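Local coordinates for protein tetraacyldisaccharide 4'-kinase (Aquifex aeolicus, PDB 4EHX) that probably transfers the gamma-phosphate of ATP to the 4'-position of a tetraacyldisaccharide 1-phosphate, giving lipid IVA, as an atypical P-loop kinase at the membrane interface, at residues K75-G80 with S93-G98; P101-K106 with D281-Q286; L154-D159 with L185-V190; C210-D215 with A293-V298; I230-L235 with E273-T278. All coordinates share one frame; numbering follows the deposited sequence.

Contact 1 of 5, residues K75-G80 with S93-G98; sequences KRKSKG and SWEEAG
Ser-78 OG donates to Glu-96 O across 3.2 Å, tilted 32° from the carbonyl plane, tying loop 75-80 to the short helix 94-97. This sets the loop entering strand 81-86 of this P-loop kinase against carbonyls at the helix's C-terminal end. A weak bond from Lys-77 N to Glu-95 O (3.4 Å) uses a second of these carbonyls; both loop residues are poorly ordered, so these contacts are probably soft. Arg-76 suits a place inside its own loop, where one guanidinium reaches two carbonyls: NH2 donates to Gly-80 O, lying above that carbonyl's plane, and NH1 to Gly-73 O, which fixes the turn of the guanidinium. An alanine here would probably leave Gly-73 O and Gly-80 O without these donors and open a gap beside Ala-97 O. At the other end Ser-93 is the N-cap, its OG accepting a weak capping bond from Glu-96 N. Glu-96 CG is anti to its backbone N (chi1 -178°) and passes 3.3 Å from Ser-78 OG. A CB on Gly-98, which has positive phi, would collide with Lys-75 O. Against Ala-97 O lies a methylene, Arg-76 CD, at 3.0 Å.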
# COMPACT_ATOMS: atom_id res chain seq x y z
N LYS A 75 -9.67 -9.79 -3.60
CA LYS A 75 -9.89 -10.87 -4.55
C LYS A 75 -8.88 -12.00 -4.40
O LYS A 75 -7.71 -11.85 -4.78
CB LYS A 75 -9.87 -10.33 -5.99
CG LYS A 75 -8.53 -9.76 -6.41
CD LYS A 75 -8.56 -9.26 -7.84
CE LYS A 75 -7.22 -8.69 -8.26
NZ LYS A 75 -7.23 -8.20 -9.66
N ARG A 76 -9.32 -13.12 -3.84
CA ARG A 76 -8.45 -14.27 -3.60
C ARG A 76 -9.03 -15.57 -4.13
O ARG A 76 -10.22 -15.66 -4.43
CB ARG A 76 -8.16 -14.41 -2.10
CG ARG A 76 -8.14 -13.10 -1.34
CD ARG A 76 -7.26 -13.17 -0.10
NE ARG A 76 -7.67 -14.22 0.83
CZ ARG A 76 -8.51 -14.03 1.85
NH1 ARG A 76 -9.06 -12.84 2.06
NH2 ARG A 76 -8.81 -15.05 2.66
N LYS A 77 -8.17 -16.59 -4.25
CA LYS A 77 -8.59 -17.93 -4.65
C LYS A 77 -9.02 -18.73 -3.41
O LYS A 77 -9.45 -19.88 -3.51
CB LYS A 77 -7.46 -18.67 -5.38
CG LYS A 77 -7.81 -20.09 -5.81
CD LYS A 77 -6.63 -20.81 -6.44
CE LYS A 77 -6.23 -20.17 -7.76
NZ LYS A 77 -5.24 -21.01 -8.50
N SER A 78 -8.88 -18.10 -2.25
CA SER A 78 -9.31 -18.69 -0.99
C SER A 78 -9.92 -17.60 -0.12
O SER A 78 -9.54 -16.43 -0.22
CB SER A 78 -8.14 -19.35 -0.26
OG SER A 78 -7.18 -18.40 0.14
N LYS A 79 -10.87 -17.98 0.73
CA LYS A 79 -11.59 -17.02 1.55
C LYS A 79 -11.47 -17.35 3.04
O LYS A 79 -10.91 -18.38 3.41
CB LYS A 79 -13.06 -16.99 1.14
CG LYS A 79 -13.81 -15.75 1.59
CD LYS A 79 -15.31 -15.92 1.39
CE LYS A 79 -15.85 -17.19 2.06
NZ LYS A 79 -16.07 -17.03 3.53
N GLY A 80 -12.02 -16.49 3.89
CA GLY A 80 -11.88 -16.64 5.32
C GLY A 80 -10.64 -15.91 5.79
O GLY A 80 -10.38 -14.78 5.36
N SER A 93 0.73 -19.11 -2.80
CA SER A 93 1.02 -18.41 -4.05
C SER A 93 0.23 -17.11 -4.11
O SER A 93 -0.71 -16.91 -3.33
CB SER A 93 0.65 -19.29 -5.24
OG SER A 93 -0.75 -19.53 -5.27
N TRP A 94 0.59 -16.22 -5.03
CA TRP A 94 -0.18 -14.99 -5.20
C TRP A 94 -1.59 -15.32 -5.66
O TRP A 94 -2.55 -14.66 -5.27
CB TRP A 94 0.51 -14.03 -6.19
CG TRP A 94 0.70 -14.58 -7.57
CD1 TRP A 94 -0.19 -14.51 -8.60
CD2 TRP A 94 1.85 -15.26 -8.07
NE1 TRP A 94 0.34 -15.12 -9.72
CE2 TRP A 94 1.60 -15.59 -9.42
CE3 TRP A 94 3.08 -15.64 -7.51
CZ2 TRP A 94 2.52 -16.27 -10.21
CZ3 TRP A 94 3.99 -16.31 -8.30
CH2 TRP A 94 3.71 -16.62 -9.64
N GLU A 95 -1.72 -16.37 -6.48
CA GLU A 95 -3.03 -16.84 -6.91
C GLU A 95 -3.96 -17.04 -5.71
O GLU A 95 -5.13 -16.64 -5.75
CB GLU A 95 -2.91 -18.13 -7.73
CG GLU A 95 -2.21 -17.97 -9.09
CD GLU A 95 -0.75 -18.40 -9.08
OE1 GLU A 95 -0.09 -18.29 -8.03
OE2 GLU A 95 -0.25 -18.86 -10.14
N GLU A 96 -3.45 -17.66 -4.65
CA GLU A 96 -4.27 -17.95 -3.47
C GLU A 96 -4.35 -16.78 -2.48
O GLU A 96 -5.35 -16.60 -1.79
CB GLU A 96 -3.77 -19.21 -2.76
CG GLU A 96 -4.59 -19.62 -1.54
CD GLU A 96 -4.25 -21.01 -1.04
OE1 GLU A 96 -3.38 -21.67 -1.65
OE2 GLU A 96 -4.86 -21.44 -0.04
N ALA A 97 -3.29 -15.98 -2.41
CA ALA A 97 -3.25 -14.88 -1.47
C ALA A 97 -3.99 -13.66 -2.00
O ALA A 97 -4.48 -12.84 -1.23
CB ALA A 97 -1.81 -14.50 -1.14
N GLY A 98 -4.06 -13.55 -3.32
CA GLY A 98 -4.42 -12.30 -3.96
C GLY A 98 -3.15 -11.51 -4.21
O GLY A 98 -2.20 -11.60 -3.44

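Contact 2 of 5, residues P101-K106 with D281-Q286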
# COMPACT_ATOMS: atom_id res chain seq x y z
N PRO A 101 -1.91 -8.84 -0.92
CA PRO A 101 -1.19 -9.37 0.25
C PRO A 101 0.11 -10.06 -0.16
O PRO A 101 1.09 -10.00 0.58
CB PRO A 101 -2.18 -10.39 0.84
CG PRO A 101 -3.53 -9.95 0.34
CD PRO A 101 -3.25 -9.45 -1.06
N TYR A 102 0.11 -10.73 -1.32
CA TYR A 102 1.32 -11.43 -1.76
C TYR A 102 2.45 -10.43 -2.02
O TYR A 102 3.57 -10.61 -1.55
CB TYR A 102 1.06 -12.30 -3.00
CG TYR A 102 2.27 -13.14 -3.39
CD1 TYR A 102 3.31 -12.60 -4.15
CD2 TYR A 102 2.38 -14.47 -2.97
CE1 TYR A 102 4.42 -13.38 -4.49
CE2 TYR A 102 3.49 -15.24 -3.30
CZ TYR A 102 4.50 -14.69 -4.07
OH TYR A 102 5.60 -15.45 -4.40
N LEU A 103 2.14 -9.37 -2.75
CA LEU A 103 3.14 -8.33 -2.99
C LEU A 103 3.65 -7.73 -1.68
O LEU A 103 4.85 -7.57 -1.47
CB LEU A 103 2.57 -7.24 -3.89
CG LEU A 103 3.47 -6.01 -4.12
CD1 LEU A 103 4.86 -6.40 -4.65
CD2 LEU A 103 2.77 -5.02 -5.06
N MET A 104 2.72 -7.39 -0.78
CA MET A 104 3.12 -6.86 0.53
C MET A 104 4.09 -7.82 1.23
O MET A 104 5.11 -7.41 1.78
CB MET A 104 1.88 -6.64 1.41
CG MET A 104 2.13 -5.81 2.68
SD MET A 104 2.13 -4.04 2.35
CE MET A 104 0.80 -3.91 1.17
N ALA A 105 3.76 -9.11 1.21
CA ALA A 105 4.64 -10.10 1.84
C ALA A 105 6.03 -10.16 1.20
O ALA A 105 7.05 -10.31 1.89
CB ALA A 105 3.97 -11.48 1.84
N LYS A 106 6.09 -10.05 -0.13
CA LYS A 106 7.39 -10.09 -0.79
C LYS A 106 8.18 -8.83 -0.46
O LYS A 106 9.40 -8.86 -0.37
CB LYS A 106 7.25 -10.26 -2.31
CG LYS A 106 6.65 -11.58 -2.75
CD LYS A 106 7.42 -12.82 -2.25
CE LYS A 106 8.82 -12.88 -2.78
NZ LYS A 106 9.36 -14.30 -2.84
N ASP A 281 3.97 -6.58 -11.34
CA ASP A 281 4.28 -7.51 -12.42
C ASP A 281 5.38 -8.48 -12.01
O ASP A 281 5.35 -9.67 -12.32
CB ASP A 281 4.72 -6.74 -13.67
CG ASP A 281 3.59 -5.97 -14.31
OD1 ASP A 281 2.69 -6.62 -14.87
OD2 ASP A 281 3.62 -4.73 -14.26
N LEU A 282 6.36 -7.95 -11.28
CA LEU A 282 7.55 -8.72 -10.94
C LEU A 282 7.21 -9.97 -10.13
O LEU A 282 7.93 -10.96 -10.22
CB LEU A 282 8.54 -7.83 -10.19
CG LEU A 282 9.91 -8.41 -9.84
CD1 LEU A 282 10.73 -8.77 -11.10
CD2 LEU A 282 10.65 -7.41 -8.97
N ILE A 283 6.13 -9.94 -9.35
CA ILE A 283 5.81 -11.08 -8.50
C ILE A 283 5.50 -12.33 -9.33
O ILE A 283 5.59 -13.44 -8.83
CB ILE A 283 4.65 -10.81 -7.50
CG1 ILE A 283 3.39 -10.37 -8.23
CG2 ILE A 283 5.06 -9.77 -6.47
CD1 ILE A 283 2.19 -10.18 -7.32
N LYS A 284 5.17 -12.13 -10.60
CA LYS A 284 4.78 -13.23 -11.47
C LYS A 284 5.96 -13.73 -12.30
O LYS A 284 5.81 -14.65 -13.11
CB LYS A 284 3.63 -12.81 -12.38
CG LYS A 284 2.36 -12.45 -11.63
CD LYS A 284 1.72 -11.20 -12.21
CE LYS A 284 0.52 -10.76 -11.38
NZ LYS A 284 -0.54 -11.80 -11.35
N LEU A 285 7.12 -13.12 -12.10
CA LEU A 285 8.30 -13.42 -12.90
C LEU A 285 9.51 -13.78 -12.04
O LEU A 285 10.65 -13.55 -12.43
CB LEU A 285 8.64 -12.23 -13.79
CG LEU A 285 7.58 -11.89 -14.84
CD1 LEU A 285 7.86 -10.53 -15.45
CD2 LEU A 285 7.56 -12.98 -15.91
N GLN A 286 9.26 -14.34 -10.86
CA GLN A 286 10.37 -14.68 -9.99
C GLN A 286 11.21 -15.79 -10.60
O GLN A 286 10.68 -16.71 -11.23
CB GLN A 286 9.86 -15.08 -8.60
CG GLN A 286 9.03 -13.97 -7.95
CD GLN A 286 8.44 -14.39 -6.63
OE1 GLN A 286 9.13 -14.96 -5.78
NE2 GLN A 286 7.16 -14.12 -6.44
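Ile-283 packs its branched side chain against helix 99-107, while Gln-286 bridges two polar tips beside it. The close-fitting part is apolar: Ile-283 CB lies 4.0 Å from Tyr-102 CE1, the two side chains running antiparallel past one another, and its CG2 meets Leu-103 CD1 at 3.8 Å, crossing at about a right angle. A beta-branched residue suits this place because CG2 reaches Leu-103 while CD1 stays by the tyrosine ring. Phe-216 touches Leu-103, Ile-283 and Lys-106 as well. On the more open side Gln-286 NE2 donates to Tyr-102 OH (2.9 Å, 157° at the hydrogen), at the ring's edge, with ring and amide planes 45° apart. The same nitrogen gives its other hydrogen to Ile-283 O at 2.9 Å, so two acceptors hold it. Its OE1 receives Lys-106 NZ at 3.0 Å from above the carbonyl plane. A leucine in place of Gln-286 would probably leave Tyr-102 OH, Ile-283 O and Lys-106 NZ without these partners. Helix 99-107 of the P-loop kinase fold thus packs on a type I beta turn, Leu-282 to Leu-285, with the Leu-103 side chain about 5 Å from that of Thr-52, a predicted ATP-binding residue.

Contact 3 of 5, residues L154-D159 with L185-V190; sequences LLKKKD and LTYQEV
Leu-155 O is the acceptor shared by two donors of Thr-186. The backbone N meets it at 2.8 Å with an angle of 164° at the hydrogen, and OG1 adds a weak bond at 3.2 Å. Leu-185 CA also approaches this oxygen, in a CA-H...O contact. Threonine suits the place because its two branches do different work: OG1 sits between the backbone N and the carbonyl carbon (chi1 60°), within reach of Leu-155 O, while CG2 packs on Leu-154 CG at 3.7 Å. On the opposite face, Leu-155 CB and Leu-185 CD2 meet more loosely. The two strands, 150-156 and 182-186, run parallel as neighbours in the core sheet of the P-loop fold. Where they separate, a water accepts from Lys-157 N and donates to Thr-186 O at 2.8 Å. Lys-156 N is satisfied by Asp-159 OD2 (2.9 Å), which it meets from above the carboxylate plane; OD1 of the same aspartate bonds Ser-45 OG, of the predicted ATP-binding loop. Gln-188 NE2 donates to Leu-185 O at 3.3 Å, and its OE1 accepts from Phe-193 N. The Lys-156 chain carries NZ to Gly-48 O, another residue of that loop, while its CB rests against Tyr-187 CD1.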
# COMPACT_ATOMS: atom_id res chain seq x y z
N LEU A 154 -3.07 8.85 5.17
CA LEU A 154 -2.25 9.45 4.11
C LEU A 154 -3.14 10.32 3.26
O LEU A 154 -4.25 9.91 2.88
CB LEU A 154 -1.61 8.38 3.24
CG LEU A 154 -0.28 7.79 3.75
CD1 LEU A 154 -0.42 7.23 5.15
CD2 LEU A 154 0.19 6.70 2.78
N LEU A 155 -2.64 11.51 2.93
CA LEU A 155 -3.36 12.47 2.10
C LEU A 155 -2.43 13.01 1.03
O LEU A 155 -1.33 13.45 1.34
CB LEU A 155 -3.79 13.67 2.94
CG LEU A 155 -5.12 13.77 3.68
CD1 LEU A 155 -5.20 15.18 4.24
CD2 LEU A 155 -6.32 13.47 2.78
N LYS A 156 -2.88 13.00 -0.22
CA LYS A 156 -2.14 13.73 -1.26
C LYS A 156 -2.87 15.01 -1.66
O LYS A 156 -4.08 15.14 -1.46
CB LYS A 156 -1.87 12.85 -2.48
CG LYS A 156 -3.12 12.37 -3.16
CD LYS A 156 -2.79 11.35 -4.22
CE LYS A 156 -4.06 10.73 -4.76
NZ LYS A 156 -3.76 9.66 -5.74
N LYS A 157 -2.13 15.96 -2.22
CA LYS A 157 -2.73 17.25 -2.55
C LYS A 157 -4.00 17.06 -3.39
O LYS A 157 -5.01 17.72 -3.16
CB LYS A 157 -1.72 18.15 -3.28
CG LYS A 157 -2.25 19.56 -3.56
CD LYS A 157 -1.22 20.38 -4.34
CE LYS A 157 -1.70 21.80 -4.61
NZ LYS A 157 -0.70 22.55 -5.43
N LYS A 158 -3.95 16.13 -4.34
CA LYS A 158 -5.11 15.86 -5.21
C LYS A 158 -6.38 15.51 -4.43
O LYS A 158 -7.50 15.87 -4.84
CB LYS A 158 -4.77 14.72 -6.17
CG LYS A 158 -5.81 14.48 -7.26
CD LYS A 158 -5.50 13.20 -8.01
CE LYS A 158 -6.51 12.94 -9.12
NZ LYS A 158 -6.27 11.63 -9.79
N ASP A 159 -6.22 14.81 -3.30
CA ASP A 159 -7.37 14.42 -2.46
C ASP A 159 -8.18 15.62 -2.00
O ASP A 159 -9.41 15.58 -1.96
CB ASP A 159 -6.91 13.64 -1.23
CG ASP A 159 -6.34 12.27 -1.56
OD1 ASP A 159 -6.74 11.68 -2.59
OD2 ASP A 159 -5.49 11.76 -0.78
N LEU A 185 1.40 13.54 4.67
CA LEU A 185 1.13 14.29 3.45
C LEU A 185 2.05 13.79 2.36
O LEU A 185 3.25 14.07 2.38
CB LEU A 185 1.34 15.79 3.69
CG LEU A 185 0.61 16.44 4.88
CD1 LEU A 185 0.79 17.96 4.85
CD2 LEU A 185 -0.87 16.09 4.92
N THR A 186 1.49 13.05 1.42
CA THR A 186 2.27 12.28 0.46
C THR A 186 2.52 12.97 -0.89
O THR A 186 1.95 14.03 -1.21
CB THR A 186 1.58 10.94 0.18
OG1 THR A 186 0.27 11.21 -0.36
CG2 THR A 186 1.42 10.12 1.48
N TYR A 187 3.37 12.33 -1.70
CA TYR A 187 3.78 12.82 -3.02
C TYR A 187 4.40 14.21 -2.98
O TYR A 187 4.27 14.99 -3.93
CB TYR A 187 2.61 12.74 -4.01
CG TYR A 187 2.22 11.31 -4.33
CD1 TYR A 187 1.29 10.63 -3.53
CD2 TYR A 187 2.79 10.63 -5.40
CE1 TYR A 187 0.94 9.32 -3.81
CE2 TYR A 187 2.44 9.31 -5.68
CZ TYR A 187 1.51 8.67 -4.88
OH TYR A 187 1.15 7.36 -5.15
N GLN A 188 5.11 14.51 -1.89
CA GLN A 188 5.75 15.82 -1.74
C GLN A 188 6.81 16.03 -2.82
O GLN A 188 7.13 17.17 -3.17
CB GLN A 188 6.39 15.96 -0.36
CG GLN A 188 5.39 15.99 0.80
CD GLN A 188 4.59 17.27 0.87
OE1 GLN A 188 5.01 18.32 0.35
NE2 GLN A 188 3.43 17.21 1.51
N GLU A 189 7.35 14.92 -3.33
CA GLU A 189 8.43 14.99 -4.31
C GLU A 189 7.95 15.48 -5.68
O GLU A 189 8.75 15.84 -6.53
CB GLU A 189 9.15 13.63 -4.44
CG GLU A 189 8.37 12.54 -5.17
CD GLU A 189 7.34 11.85 -4.29
OE1 GLU A 189 7.37 12.06 -3.06
OE2 GLU A 189 6.50 11.09 -4.82
N VAL A 190 6.63 15.53 -5.88
CA VAL A 190 6.09 16.00 -7.16
C VAL A 190 4.89 16.94 -7.06
O VAL A 190 4.62 17.70 -7.99
CB VAL A 190 5.59 14.84 -8.04
CG1 VAL A 190 4.63 13.96 -7.28
CG2 VAL A 190 4.93 15.37 -9.30
O HOH W 1 0.71 15.61 -3.19

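Contact 4 of 5, residues C210-D215 with A293-V298; sequences CLLNSD and ALNFKV
A buried antiparallel strand pair joins the end of strand 201-212 to strand 291-300, with helix 237-248 touching Leu-294 and helix 279-282 touching Ala-293. Cys-210 with Asn-295 and Leu-212 with Ala-293 are hydrogen-bonded pairs, and Leu-211 with Leu-294 between them is a non-hydrogen-bonded pair. Leu-212 N to Ala-293 O measures 2.8 Å, and the return bond from Ala-293 N to Leu-212 O is 2.9 Å. The other pair is uneven: Asn-295 N reaches Cys-210 O at 2.7 Å but with a bent 135° at the hydrogen, whereas Cys-210 N to Asn-295 O is straighter and longer at 3.2 Å. Cys-210, Leu-212, Ala-293 and Asn-295 share one face. There Asn-295 CG lies anti to its backbone N (chi1 -164°), and its ND2 comes 3.5 Å from Cys-210 SG. Cysteine is slim enough to let the amide nitrogen approach its sulfur, while Leu-212 CG and CD2 pack on the amide. Ala-293, with only a methyl, touches Pro-279 and Leu-282, a fit a larger side chain would probably not permit. Away from that face, Leu-211 CD2 and Leu-294 CD2 meet at 3.9 Å, crossing obliquely, and Leu-294 continues onto Val-244, Leu-245 and Leu-248. The result is a strongly twisted antiparallel pair, 125° between strand directions, in the alpha/beta architecture of this P-loop kinase, with helix 237-248 packed on it.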
# COMPACT_ATOMS: atom_id res chain seq x y z
N CYS A 210 17.30 2.20 -5.55
CA CYS A 210 18.01 1.10 -6.18
C CYS A 210 16.99 0.21 -6.86
O CYS A 210 15.83 0.59 -7.01
CB CYS A 210 18.68 0.26 -5.10
SG CYS A 210 17.50 -0.30 -3.87
N LEU A 211 17.42 -0.98 -7.27
CA LEU A 211 16.52 -1.94 -7.91
C LEU A 211 16.07 -3.07 -7.00
O LEU A 211 16.72 -3.37 -5.99
CB LEU A 211 17.22 -2.53 -9.14
CG LEU A 211 17.75 -1.57 -10.20
CD1 LEU A 211 18.53 -2.34 -11.28
CD2 LEU A 211 16.59 -0.78 -10.82
N LEU A 212 14.95 -3.69 -7.34
CA LEU A 212 14.57 -4.96 -6.74
C LEU A 212 14.77 -6.03 -7.81
O LEU A 212 14.27 -5.88 -8.93
CB LEU A 212 13.10 -4.94 -6.33
CG LEU A 212 12.78 -4.05 -5.13
CD1 LEU A 212 11.28 -4.00 -4.89
CD2 LEU A 212 13.51 -4.56 -3.91
N ASN A 213 15.49 -7.10 -7.48
CA ASN A 213 15.58 -8.22 -8.41
C ASN A 213 14.33 -9.11 -8.30
O ASN A 213 13.39 -8.78 -7.58
CB ASN A 213 16.90 -9.00 -8.27
CG ASN A 213 17.02 -9.74 -6.95
OD1 ASN A 213 16.04 -9.99 -6.26
ND2 ASN A 213 18.25 -10.12 -6.60
N SER A 214 14.31 -10.21 -9.04
CA SER A 214 13.12 -11.06 -9.09
C SER A 214 12.92 -11.87 -7.80
O SER A 214 11.84 -12.41 -7.56
CB SER A 214 13.16 -11.99 -10.31
OG SER A 214 14.29 -12.83 -10.27
N ASP A 215 13.96 -11.95 -6.97
CA ASP A 215 13.84 -12.52 -5.63
C ASP A 215 13.46 -11.46 -4.60
O ASP A 215 13.50 -11.69 -3.39
CB ASP A 215 15.13 -13.23 -5.22
CG ASP A 215 15.44 -14.42 -6.10
OD1 ASP A 215 14.50 -15.17 -6.44
OD2 ASP A 215 16.62 -14.60 -6.47
N ALA A 293 12.62 -4.37 -10.79
CA ALA A 293 11.71 -3.25 -10.56
C ALA A 293 12.48 -2.10 -9.92
O ALA A 293 13.58 -2.29 -9.40
CB ALA A 293 10.52 -3.68 -9.67
N LEU A 294 11.92 -0.90 -9.97
CA LEU A 294 12.55 0.23 -9.32
C LEU A 294 12.22 0.21 -7.83
O LEU A 294 11.13 -0.19 -7.42
CB LEU A 294 12.07 1.53 -9.95
CG LEU A 294 12.19 1.64 -11.47
CD1 LEU A 294 11.60 2.96 -11.97
CD2 LEU A 294 13.64 1.50 -11.91
N ASN A 295 13.18 0.63 -7.01
CA ASN A 295 12.96 0.66 -5.57
C ASN A 295 13.11 2.08 -5.05
O ASN A 295 14.15 2.72 -5.24
CB ASN A 295 13.93 -0.28 -4.86
CG ASN A 295 13.51 -0.59 -3.43
OD1 ASN A 295 12.41 -0.24 -3.00
ND2 ASN A 295 14.38 -1.27 -2.70
N PHE A 296 12.05 2.58 -4.43
CA PHE A 296 12.05 3.89 -3.83
C PHE A 296 12.05 3.76 -2.31
O PHE A 296 11.61 2.75 -1.77
CB PHE A 296 10.83 4.68 -4.30
CG PHE A 296 10.90 5.08 -5.74
CD1 PHE A 296 10.64 4.15 -6.73
CD2 PHE A 296 11.25 6.37 -6.10
CE1 PHE A 296 10.71 4.52 -8.07
CE2 PHE A 296 11.32 6.74 -7.42
CZ PHE A 296 11.06 5.80 -8.41
N LYS A 297 12.58 4.77 -1.62
CA LYS A 297 12.59 4.77 -0.17
C LYS A 297 11.79 5.96 0.31
O LYS A 297 11.76 7.00 -0.36
CB LYS A 297 14.02 4.82 0.38
CG LYS A 297 14.80 3.52 0.20
CD LYS A 297 14.15 2.37 0.96
CE LYS A 297 14.81 1.04 0.64
NZ LYS A 297 16.24 1.00 1.03
N VAL A 298 11.11 5.81 1.44
CA VAL A 298 10.36 6.91 2.03
C VAL A 298 11.30 7.76 2.85
O VAL A 298 12.11 7.25 3.62
CB VAL A 298 9.21 6.41 2.96
CG1 VAL A 298 8.80 7.52 3.93
CG2 VAL A 298 8.02 5.93 2.14

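Contact 5 of 5, residues I230-L235 with E273-T278; sequences IAFSGL and EIYLTT
Phe-232 O is gripped by Thr-277 OG1 at 2.8 Å, the shortest polar bond here, with the hydroxyl above the carbonyl plane; Thr-277 CA adds a CA-H...O contact to the same oxygen. It lies toward the C-terminal part of two parallel strands, 229-233 and 275-277, in a layer of sheet that also takes in strand 252-257. Upstream the backbones are joined by three bonds of 3.0 Å: Ile-230 N to Ile-274 O, Leu-276 N to Ile-230 O and Phe-232 N to Leu-276 O. Threonine suits its place because Thr-277 OG1, anti to the backbone N (chi1 -175°), turns to the carbonyl while CB sits over one face of the Phe-232 ring. This CH-pi contact brings Thr-277 CB within 3.6 Å of Phe-232 CE1, offset toward the rim. Phe-232 CE2 lies 3.9 Å from Tyr-275 CB, at the ring's edge. Ile-230 and Tyr-275 run next to each other in the same direction, and the branched isoleucine brings CB, CG2 and CD1 against the CD2-CE2 side of the tyrosine ring, whose OH accepts from Glu-270 N. On the face of Ala-231 and Leu-276, Leu-245 of helix 237-248 touches both. Near the strand ends, the buried Ser-233 OG has Thr-278 CG2 beside it at 3.8 Å.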
# COMPACT_ATOMS: atom_id res chain seq x y z
N ILE A 230 14.81 -3.13 -21.67
CA ILE A 230 13.48 -3.33 -22.22
C ILE A 230 12.51 -3.21 -21.04
O ILE A 230 12.62 -3.96 -20.07
CB ILE A 230 13.34 -4.71 -22.87
CG1 ILE A 230 14.30 -4.83 -24.06
CG2 ILE A 230 11.91 -4.95 -23.31
CD1 ILE A 230 14.48 -6.25 -24.56
N ALA A 231 11.58 -2.27 -21.12
CA ALA A 231 10.63 -2.07 -20.04
C ALA A 231 9.24 -2.54 -20.44
O ALA A 231 8.88 -2.53 -21.62
CB ALA A 231 10.60 -0.61 -19.62
N PHE A 232 8.46 -2.95 -19.44
CA PHE A 232 7.11 -3.42 -19.69
C PHE A 232 6.22 -3.31 -18.45
O PHE A 232 6.70 -3.30 -17.31
CB PHE A 232 7.10 -4.83 -20.27
CG PHE A 232 7.56 -5.90 -19.32
CD1 PHE A 232 6.67 -6.50 -18.43
CD2 PHE A 232 8.88 -6.34 -19.33
CE1 PHE A 232 7.08 -7.49 -17.56
CE2 PHE A 232 9.30 -7.34 -18.46
CZ PHE A 232 8.41 -7.91 -17.58
N SER A 233 4.92 -3.21 -18.68
CA SER A 233 3.97 -3.01 -17.60
C SER A 233 2.71 -3.80 -17.87
O SER A 233 2.23 -3.87 -19.00
CB SER A 233 3.65 -1.52 -17.45
OG SER A 233 2.89 -1.30 -16.27
N GLY A 234 2.18 -4.40 -16.81
CA GLY A 234 1.01 -5.25 -16.91
C GLY A 234 -0.26 -4.56 -16.48
O GLY A 234 -1.13 -5.17 -15.86
N LEU A 235 -0.36 -3.28 -16.80
CA LEU A 235 -1.63 -2.55 -16.73
C LEU A 235 -1.46 -1.10 -17.19
O LEU A 235 -0.57 -0.79 -17.99
CB LEU A 235 -2.28 -2.62 -15.34
CG LEU A 235 -1.59 -2.06 -14.09
CD1 LEU A 235 -1.77 -0.56 -14.00
CD2 LEU A 235 -2.10 -2.76 -12.83
N GLU A 273 19.46 -9.90 -22.04
CA GLU A 273 18.86 -8.56 -21.97
C GLU A 273 18.43 -8.26 -20.54
O GLU A 273 18.21 -9.18 -19.74
CB GLU A 273 17.67 -8.42 -22.93
CG GLU A 273 17.99 -8.65 -24.40
CD GLU A 273 18.67 -7.46 -25.06
OE1 GLU A 273 18.55 -6.33 -24.54
OE2 GLU A 273 19.33 -7.64 -26.12
N ILE A 274 18.32 -6.98 -20.22
CA ILE A 274 17.82 -6.54 -18.92
C ILE A 274 16.44 -5.93 -19.06
O ILE A 274 16.20 -5.12 -19.95
CB ILE A 274 18.74 -5.50 -18.28
CG1 ILE A 274 20.13 -6.10 -18.07
CG2 ILE A 274 18.13 -5.00 -16.95
CD1 ILE A 274 21.15 -5.12 -17.52
N TYR A 275 15.52 -6.35 -18.18
CA TYR A 275 14.15 -5.86 -18.21
C TYR A 275 13.82 -5.09 -16.95
O TYR A 275 14.29 -5.42 -15.85
CB TYR A 275 13.15 -7.01 -18.37
CG TYR A 275 13.32 -7.80 -19.64
CD1 TYR A 275 14.29 -8.79 -19.74
CD2 TYR A 275 12.53 -7.54 -20.75
CE1 TYR A 275 14.46 -9.51 -20.92
CE2 TYR A 275 12.69 -8.25 -21.93
CZ TYR A 275 13.65 -9.23 -22.01
OH TYR A 275 13.80 -9.93 -23.18
N LEU A 276 13.00 -4.06 -17.11
CA LEU A 276 12.41 -3.33 -15.98
C LEU A 276 10.90 -3.42 -16.07
O LEU A 276 10.33 -3.29 -17.15
CB LEU A 276 12.85 -1.87 -15.99
CG LEU A 276 14.35 -1.65 -15.85
CD1 LEU A 276 14.67 -0.17 -15.67
CD2 LEU A 276 14.87 -2.47 -14.67
N THR A 277 10.27 -3.65 -14.93
CA THR A 277 8.82 -3.70 -14.86
C THR A 277 8.39 -3.22 -13.48
O THR A 277 9.23 -2.72 -12.71
CB THR A 277 8.28 -5.12 -15.15
OG1 THR A 277 6.85 -5.10 -15.19
CG2 THR A 277 8.77 -6.12 -14.08
N THR A 278 7.10 -3.34 -13.16
CA THR A 278 6.60 -2.89 -11.87
C THR A 278 6.63 -4.02 -10.84
O THR A 278 6.62 -5.19 -11.21
CB THR A 278 5.14 -2.37 -11.96
OG1 THR A 278 4.25 -3.48 -12.19
CG2 THR A 278 4.99 -1.35 -13.08

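Contacts 1 and 2 have centres about 13 Å apart: helices 94-97 and 99-107 follow each other, and Trp-94 packs edge-to-face on Tyr-102. Contact 2 also touches contact 4, through Leu-282 on Ala-293, and contact 5, through Asp-281 OD2 on Gly-234 N. Contacts 4 and 5 share adjacent strands, 291-300 and 275-277. Contact 3 stands apart, about 31 Å from contact 1 between centres, but neighbouring strands 182-186 and 201-212 link it to contact 4. Contact 1 comes first along the chain; contacts 3 and 5 nest inside the loop closed by contact 2, and contacts 2 and 4 cross, so residues 281-286 set later chain against helix 99-107. Contacts 2 and 3 lie near predicted ATP-binding residues, on opposite sides of the chain's centre.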